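Local coordinates for chromosome replication initiation inhibitor protein (Agrobacterium tumefaciens, PDB 3FD3), which probably regulates transcription as a DNA-binding LysR-family factor, this chain being the C-terminal, substrate-binding-type regulatory part of the longer protein, at residues 19-24 / 195-199; 69-74 / 203-207; 73-79 / 147-153. One frame throughout, in Å; residues are numbered along the deposited sequence.

Contact 1: 19-24 / 195-199; sequences DAVSKF and NMVGT
Segments 19-24 and 195-199 are both α-helix, interior turns of helices 17-26 and 190-203. Their axes approach to 8.4 Å and cross at 136°, so the chains run obliquely antiparallel; the closest CA pair is A20 with M196, at 5.1 Å. Such a short separation needs a small residue, and A20 supplies it: its CB points at the partner and lies 3.3 Å from SE of M196, a selenomethionine whose m,m,m side chain curls back toward helix 19-24 and also meets V21 CG2 (SE to CG2 4.0 Å). One turn on, T199 (chi1 m) brings OG1 to 3.5 Å from A20 CA, while N195 sets CB 3.6 Å from A20 O and ND2 3.5 Å from F24 CA, near the edge of the F24 ring. K23, m then extended, reaches across so that NZ donates to T199 OG1 at 2.9 Å; a water joins NZ to N195 OD1 through two weak bonds. V21 also packs on M145 of the second subunit. An early helix thus packs on the chain's last, within the lobe of the N-terminal strands. T199 OG1 accepts from K23 while donating to N195 O (2.7 Å), so one hydroxyl serves both helices.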
# COMPACT_ATOMS: atom_id res chain seq x y z
N ASP A 19 6.14 -0.99 -12.70
CA ASP A 19 7.06 -1.59 -13.67
C ASP A 19 6.84 -0.99 -15.05
O ASP A 19 7.80 -0.71 -15.76
CB ASP A 19 6.89 -3.11 -13.72
CG ASP A 19 7.96 -3.79 -14.55
OD1 ASP A 19 9.15 -3.40 -14.45
OD2 ASP A 19 7.62 -4.72 -15.30
N ALA A 20 5.58 -0.79 -15.44
CA ALA A 20 5.24 -0.14 -16.69
C ALA A 20 5.57 1.34 -16.70
O ALA A 20 6.20 1.84 -17.63
CB ALA A 20 3.72 -0.32 -16.99
N VAL A 21 5.15 2.05 -15.66
CA VAL A 21 5.35 3.49 -15.61
C VAL A 21 6.84 3.86 -15.60
O VAL A 21 7.24 4.80 -16.27
CB VAL A 21 4.67 4.08 -14.39
CG1 VAL A 21 5.01 5.59 -14.29
CG2 VAL A 21 3.15 3.87 -14.51
N SER A 22 7.65 3.07 -14.91
CA SER A 22 9.07 3.39 -14.77
C SER A 22 9.79 3.21 -16.11
O SER A 22 10.76 3.92 -16.39
CB SER A 22 9.74 2.59 -13.65
OG SER A 22 9.77 1.21 -13.92
N LYS A 23 9.32 2.28 -16.93
CA LYS A 23 9.91 2.10 -18.25
C LYS A 23 9.70 3.38 -19.03
O LYS A 23 10.59 3.84 -19.75
CB LYS A 23 9.26 0.95 -19.03
CG LYS A 23 9.55 -0.47 -18.49
CD LYS A 23 8.72 -1.52 -19.27
CE LYS A 23 8.69 -2.87 -18.56
NZ LYS A 23 7.99 -3.91 -19.39
N PHE A 24 8.50 3.95 -18.92
CA PHE A 24 8.18 5.19 -19.62
C PHE A 24 8.96 6.40 -19.08
O PHE A 24 9.59 7.16 -19.85
CB PHE A 24 6.68 5.48 -19.57
CG PHE A 24 6.31 6.78 -20.19
CD1 PHE A 24 6.43 6.95 -21.56
CD2 PHE A 24 5.86 7.83 -19.42
CE1 PHE A 24 6.11 8.16 -22.17
CE2 PHE A 24 5.53 9.06 -20.03
CZ PHE A 24 5.66 9.20 -21.38
N ASN A 195 4.19 1.09 -23.13
CA ASN A 195 4.74 0.45 -21.91
C ASN A 195 3.68 -0.19 -21.02
O ASN A 195 3.89 -1.27 -20.48
CB ASN A 195 5.61 1.47 -21.15
CG ASN A 195 6.95 1.68 -21.82
OD1 ASN A 195 7.66 0.73 -22.06
ND2 ASN A 195 7.27 2.91 -22.17
N MSE A 196 2.51 0.44 -20.87
CA MSE A 196 1.43 -0.17 -20.09
C MSE A 196 0.97 -1.45 -20.77
O MSE A 196 0.98 -2.54 -20.17
CB MSE A 196 0.22 0.76 -19.90
CG MSE A 196 0.54 2.15 -19.38
SE MSE A 196 1.67 2.19 -17.77
CE MSE A 196 0.35 1.44 -16.61
N VAL A 197 0.59 -1.34 -22.04
CA VAL A 197 0.11 -2.51 -22.76
C VAL A 197 1.14 -3.63 -22.84
O VAL A 197 0.81 -4.80 -22.60
CB VAL A 197 -0.44 -2.10 -24.19
CG1 VAL A 197 -0.93 -3.33 -24.95
CG2 VAL A 197 -1.55 -1.07 -24.03
N GLY A 198 2.40 -3.31 -23.15
CA GLY A 198 3.45 -4.30 -23.25
C GLY A 198 3.77 -5.01 -21.94
O GLY A 198 4.01 -6.22 -21.90
N THR A 199 3.79 -4.25 -20.86
CA THR A 199 4.06 -4.82 -19.54
C THR A 199 2.91 -5.72 -19.10
O THR A 199 3.13 -6.82 -18.59
CB THR A 199 4.30 -3.69 -18.49
OG1 THR A 199 5.37 -2.84 -18.91
CG2 THR A 199 4.61 -4.26 -17.10
O HOH W 1 6.80 -2.64 -22.27

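Contact 2: 69-74 / 203-207; sequences PLGVLR and VLMPV
Two backbone hydrogen bonds hold the tail of the chain to strand 69-74: V72 N to M205 O at 2.8 Å and M205 N to V72 O at 3.0 Å. They define a single antiparallel hydrogen-bonded pair, CA to CA 4.9 Å, although the touching parts run 123° apart. The guanidinium of R74, salt-bridged to D174, carries selenomethionine M205 over one face, with CZ 3.3 Å from SE. In this LysR substrate-binding-type domain the C-terminal tail thus adds one bridge to the main sheet: L204 leaves helix 190-203 with extended angles (-91/167), and the tail takes the edge of strand 66-79 opposite its neighbour 165-181. G71 (125/-175) fits beneath it, CA 3.2 Å from M205 O, where a CB would collide with that oxygen and with L204. L204 (m,t) points at the strand, its CB 3.4 Å from V72 O, its CD1 4.1 Å from L70 CB and its CD2 3.9 Å from L73 CD1. Farther out, V72 CG1 meets M205 CE at 3.4 Å, and V207 CG1 lies 4.0 Å from P69 CB.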
# COMPACT_ATOMS: atom_id res chain seq x y z
N PRO A 69 -7.92 -3.11 -23.84
CA PRO A 69 -7.87 -4.18 -22.83
C PRO A 69 -6.43 -4.60 -22.56
O PRO A 69 -5.63 -4.71 -23.49
CB PRO A 69 -8.66 -5.33 -23.47
CG PRO A 69 -9.28 -4.78 -24.69
CD PRO A 69 -8.59 -3.53 -25.08
N LEU A 70 -6.13 -4.83 -21.29
CA LEU A 70 -4.77 -5.13 -20.85
C LEU A 70 -4.54 -6.59 -20.56
O LEU A 70 -3.39 -7.06 -20.60
CB LEU A 70 -4.48 -4.32 -19.59
CG LEU A 70 -4.40 -2.79 -19.75
CD1 LEU A 70 -4.45 -2.12 -18.36
CD2 LEU A 70 -3.11 -2.45 -20.49
N GLY A 71 -5.61 -7.32 -20.25
CA GLY A 71 -5.49 -8.70 -19.77
C GLY A 71 -6.20 -8.84 -18.43
O GLY A 71 -6.82 -7.89 -17.96
N VAL A 72 -6.09 -10.01 -17.83
CA VAL A 72 -6.85 -10.37 -16.64
C VAL A 72 -5.92 -10.44 -15.43
O VAL A 72 -4.85 -11.06 -15.50
CB VAL A 72 -7.56 -11.72 -16.84
CG1 VAL A 72 -7.88 -12.41 -15.51
CG2 VAL A 72 -8.80 -11.53 -17.71
N LEU A 73 -6.35 -9.81 -14.34
CA LEU A 73 -5.70 -9.90 -13.03
C LEU A 73 -6.41 -11.03 -12.27
O LEU A 73 -7.62 -10.98 -12.02
CB LEU A 73 -5.81 -8.58 -12.28
CG LEU A 73 -5.04 -8.52 -10.94
CD1 LEU A 73 -3.58 -8.88 -11.15
CD2 LEU A 73 -5.20 -7.17 -10.29
N ARG A 74 -5.66 -12.10 -12.02
CA ARG A 74 -6.23 -13.30 -11.37
C ARG A 74 -5.94 -13.24 -9.90
O ARG A 74 -4.81 -12.93 -9.49
CB ARG A 74 -5.65 -14.58 -11.96
CG ARG A 74 -5.99 -15.82 -11.17
CD ARG A 74 -5.82 -17.08 -11.98
NE ARG A 74 -6.84 -17.20 -13.01
CZ ARG A 74 -6.98 -18.24 -13.82
NH1 ARG A 74 -6.15 -19.28 -13.75
NH2 ARG A 74 -7.95 -18.26 -14.71
N VAL A 203 2.61 -9.82 -17.81
CA VAL A 203 2.23 -10.09 -16.42
C VAL A 203 0.82 -10.60 -16.21
O VAL A 203 0.58 -11.42 -15.31
CB VAL A 203 2.43 -8.80 -15.58
CG1 VAL A 203 1.92 -8.98 -14.16
CG2 VAL A 203 3.91 -8.44 -15.58
N LEU A 204 -0.14 -10.09 -16.97
CA LEU A 204 -1.54 -10.47 -16.80
C LEU A 204 -1.84 -11.65 -17.68
O LEU A 204 -1.05 -11.98 -18.58
CB LEU A 204 -2.45 -9.29 -17.14
CG LEU A 204 -2.22 -8.02 -16.32
CD1 LEU A 204 -3.27 -6.97 -16.72
CD2 LEU A 204 -2.28 -8.30 -14.78
N MSE A 205 -2.98 -12.29 -17.46
CA MSE A 205 -3.39 -13.38 -18.33
C MSE A 205 -3.99 -12.77 -19.58
O MSE A 205 -4.64 -11.73 -19.51
CB MSE A 205 -4.44 -14.25 -17.66
CG MSE A 205 -4.03 -14.81 -16.36
SE MSE A 205 -5.29 -16.20 -15.81
CE MSE A 205 -6.94 -15.54 -16.59
N PRO A 206 -3.79 -13.43 -20.74
CA PRO A 206 -4.29 -12.88 -22.00
C PRO A 206 -5.81 -12.78 -22.06
O PRO A 206 -6.51 -13.57 -21.43
CB PRO A 206 -3.78 -13.88 -23.07
CG PRO A 206 -3.35 -15.07 -22.37
CD PRO A 206 -3.07 -14.70 -20.92
N VAL A 207 -6.29 -11.81 -22.83
CA VAL A 207 -7.73 -11.56 -22.99
C VAL A 207 -8.34 -12.62 -23.88
O VAL A 207 -9.01 -13.53 -23.39
CB VAL A 207 -8.02 -10.18 -23.63
CG1 VAL A 207 -7.48 -9.08 -22.77
CG2 VAL A 207 -7.43 -10.11 -25.05

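Contact 3: 73-79 / 147-153; sequences LRYHATA and WGLNPVQ. With CA (calcium ion), chain B.
At the apolar centre, A77 and L149 share one face of a two-stranded antiparallel pairing, A77 CB lying 3.7 Å from L149 CD2. L149 (m,m) also reaches Y75, CD1 to CB 3.9 Å, and Y75 (chi1 m) carries its ring alongside P151, CE2 to CG 3.8 Å. W147 (chi1 p) extends the patch, its CZ3 4.3 Å from A77 CB and its CB 3.8 Å from A79 CB; W115 of helix 111-120 packs on A77, W147 and L149. Beneath these side chains the strand axes come to 4.3 Å at 142°. Y75/P151 and A77/L149 are the non-hydrogen-bonded pairs, CA to CA 4.2 and 4.3 Å. Between and beyond them, H76 N bonds N150 O at 2.9 Å and N150 N bonds H76 O at 3.0 Å, while T78 N to G148 O is 3.0 Å and G148 N to T78 O 3.2 Å. V152 N, just past the strand, adds a bond to R74 O at 2.8 Å. On the other face N150 ND2 donates to T78 OG1 at 2.8 Å. At the polar edge a water links R74 N to Q153 NE2, at 2.9 and 3.1 Å. L149 O, turned out from the pairing, binds calcium at 2.4 Å, with waters at 2.4 and 2.3 Å among the other ligands. A long strand passing from one α/β lobe into the next and pairing there with 148-151 is typical of the two-lobed, periplasmic-binding-protein-like regulatory domain of LysR proteins.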
# COMPACT_ATOMS: atom_id res chain seq x y z
N LEU A 73 -6.35 -9.81 -14.34
CA LEU A 73 -5.70 -9.90 -13.03
C LEU A 73 -6.41 -11.03 -12.27
O LEU A 73 -7.62 -10.98 -12.02
CB LEU A 73 -5.81 -8.58 -12.28
CG LEU A 73 -5.04 -8.52 -10.94
CD1 LEU A 73 -3.58 -8.88 -11.15
CD2 LEU A 73 -5.20 -7.17 -10.29
N ARG A 74 -5.66 -12.10 -12.02
CA ARG A 74 -6.23 -13.30 -11.37
C ARG A 74 -5.94 -13.24 -9.90
O ARG A 74 -4.81 -12.93 -9.49
CB ARG A 74 -5.65 -14.58 -11.96
CG ARG A 74 -5.99 -15.82 -11.17
CD ARG A 74 -5.82 -17.08 -11.98
NE ARG A 74 -6.84 -17.20 -13.01
CZ ARG A 74 -6.98 -18.24 -13.82
NH1 ARG A 74 -6.15 -19.28 -13.75
NH2 ARG A 74 -7.95 -18.26 -14.71
N TYR A 75 -6.98 -13.54 -9.11
CA TYR A 75 -6.89 -13.56 -7.67
C TYR A 75 -7.16 -14.95 -7.14
O TYR A 75 -7.92 -15.71 -7.75
CB TYR A 75 -7.94 -12.65 -7.07
CG TYR A 75 -7.81 -11.15 -7.30
CD1 TYR A 75 -8.15 -10.59 -8.52
CD2 TYR A 75 -7.45 -10.31 -6.28
CE1 TYR A 75 -8.08 -9.23 -8.73
CE2 TYR A 75 -7.36 -8.95 -6.48
CZ TYR A 75 -7.69 -8.41 -7.72
OH TYR A 75 -7.65 -7.04 -7.91
N HIS A 76 -6.54 -15.28 -6.01
CA HIS A 76 -6.82 -16.54 -5.32
C HIS A 76 -7.26 -16.25 -3.88
O HIS A 76 -6.69 -15.36 -3.23
CB HIS A 76 -5.59 -17.45 -5.31
CG HIS A 76 -5.17 -17.92 -6.67
ND1 HIS A 76 -5.73 -19.01 -7.30
CD2 HIS A 76 -4.25 -17.43 -7.53
CE1 HIS A 76 -5.17 -19.17 -8.48
NE2 HIS A 76 -4.26 -18.23 -8.65
N ALA A 77 -8.26 -16.98 -3.42
CA ALA A 77 -8.74 -16.88 -2.05
C ALA A 77 -7.79 -17.71 -1.18
O ALA A 77 -7.71 -18.92 -1.34
CB ALA A 77 -10.18 -17.40 -1.94
N THR A 78 -7.06 -17.04 -0.30
CA THR A 78 -5.94 -17.64 0.40
C THR A 78 -5.96 -17.35 1.91
O THR A 78 -6.47 -16.34 2.38
CB THR A 78 -4.58 -17.14 -0.14
OG1 THR A 78 -4.55 -15.71 -0.08
CG2 THR A 78 -4.30 -17.65 -1.56
N ALA A 79 -5.40 -18.28 2.65
CA ALA A 79 -5.18 -18.10 4.10
C ALA A 79 -3.96 -18.92 4.49
O ALA A 79 -3.44 -19.70 3.68
CB ALA A 79 -6.41 -18.55 4.91
N TRP A 147 -8.77 -14.67 5.88
CA TRP A 147 -8.69 -15.12 4.49
C TRP A 147 -9.18 -14.01 3.56
O TRP A 147 -10.00 -13.20 3.94
CB TRP A 147 -9.50 -16.39 4.27
CG TRP A 147 -11.02 -16.16 4.30
CD1 TRP A 147 -11.83 -16.16 5.39
CD2 TRP A 147 -11.85 -15.86 3.18
NE1 TRP A 147 -13.11 -15.89 5.02
CE2 TRP A 147 -13.16 -15.70 3.67
CE3 TRP A 147 -11.61 -15.71 1.80
CZ2 TRP A 147 -14.24 -15.41 2.82
CZ3 TRP A 147 -12.68 -15.41 0.98
CH2 TRP A 147 -13.97 -15.26 1.49
N GLY A 148 -8.67 -13.99 2.34
CA GLY A 148 -9.11 -13.00 1.38
C GLY A 148 -8.57 -13.26 0.00
O GLY A 148 -7.77 -14.17 -0.20
N LEU A 149 -9.06 -12.46 -0.95
CA LEU A 149 -8.63 -12.59 -2.34
C LEU A 149 -7.39 -11.74 -2.58
O LEU A 149 -7.38 -10.53 -2.31
CB LEU A 149 -9.76 -12.18 -3.28
CG LEU A 149 -10.84 -13.24 -3.59
CD1 LEU A 149 -10.30 -14.33 -4.49
CD2 LEU A 149 -11.39 -13.88 -2.29
N ASN A 150 -6.32 -12.38 -3.03
CA ASN A 150 -5.07 -11.71 -3.30
C ASN A 150 -4.65 -11.95 -4.75
O ASN A 150 -4.79 -13.08 -5.27
CB ASN A 150 -3.98 -12.26 -2.39
CG ASN A 150 -4.20 -11.92 -0.96
OD1 ASN A 150 -4.13 -10.75 -0.60
ND2 ASN A 150 -4.47 -12.93 -0.11
N PRO A 151 -4.10 -10.93 -5.40
CA PRO A 151 -3.57 -11.16 -6.75
C PRO A 151 -2.50 -12.27 -6.80
O PRO A 151 -1.64 -12.34 -5.89
CB PRO A 151 -2.96 -9.81 -7.11
CG PRO A 151 -3.59 -8.83 -6.23
CD PRO A 151 -3.92 -9.53 -4.97
N VAL A 152 -2.55 -13.10 -7.84
CA VAL A 152 -1.66 -14.24 -7.99
C VAL A 152 -0.19 -13.83 -7.93
O VAL A 152 0.63 -14.58 -7.37
CB VAL A 152 -1.94 -15.03 -9.31
CG1 VAL A 152 -1.73 -14.17 -10.57
CG2 VAL A 152 -1.09 -16.31 -9.35
N GLN A 153 0.13 -12.65 -8.45
CA GLN A 153 1.52 -12.19 -8.51
C GLN A 153 2.11 -12.06 -7.10
O GLN A 153 3.31 -12.22 -6.91
CB GLN A 153 1.64 -10.84 -9.23
CG GLN A 153 1.26 -10.83 -10.69
CD GLN A 153 -0.23 -10.80 -10.98
OE1 GLN A 153 -1.03 -10.62 -10.08
NE2 GLN A 153 -0.61 -10.99 -12.27
CA CA B . -7.97 -8.19 -2.32
O HOH W 2 -3.21 -12.15 -13.56
O HOH W 3 -5.77 -7.31 -2.74
O HOH W 4 -10.22 -8.38 -1.94

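From the N terminus, helix 17-26 is met first, and contact 1 closes the longest loop by bringing helix 190-203 back against it. The chain then enters strand 66-79, which contact 2 uses at 69-74 and contact 3 at 73-79. Contact 3 closes the shortest loop, still 67 residues long, nested within those of both other contacts. Contacts 1 and 2 cross: segment 69-74 lies inside the loop of contact 1, whereas 203-207 follows its end. They touch where V197 packs on L70; contacts 2 and 3 touch where V203 O probably accepts a hydrogen bond from Q153 NE2. Contact 1 ties helices within one lobe, contact 2 the C-terminal tail to strand 66-79, and contact 3 that strand to 148-151 in the other lobe.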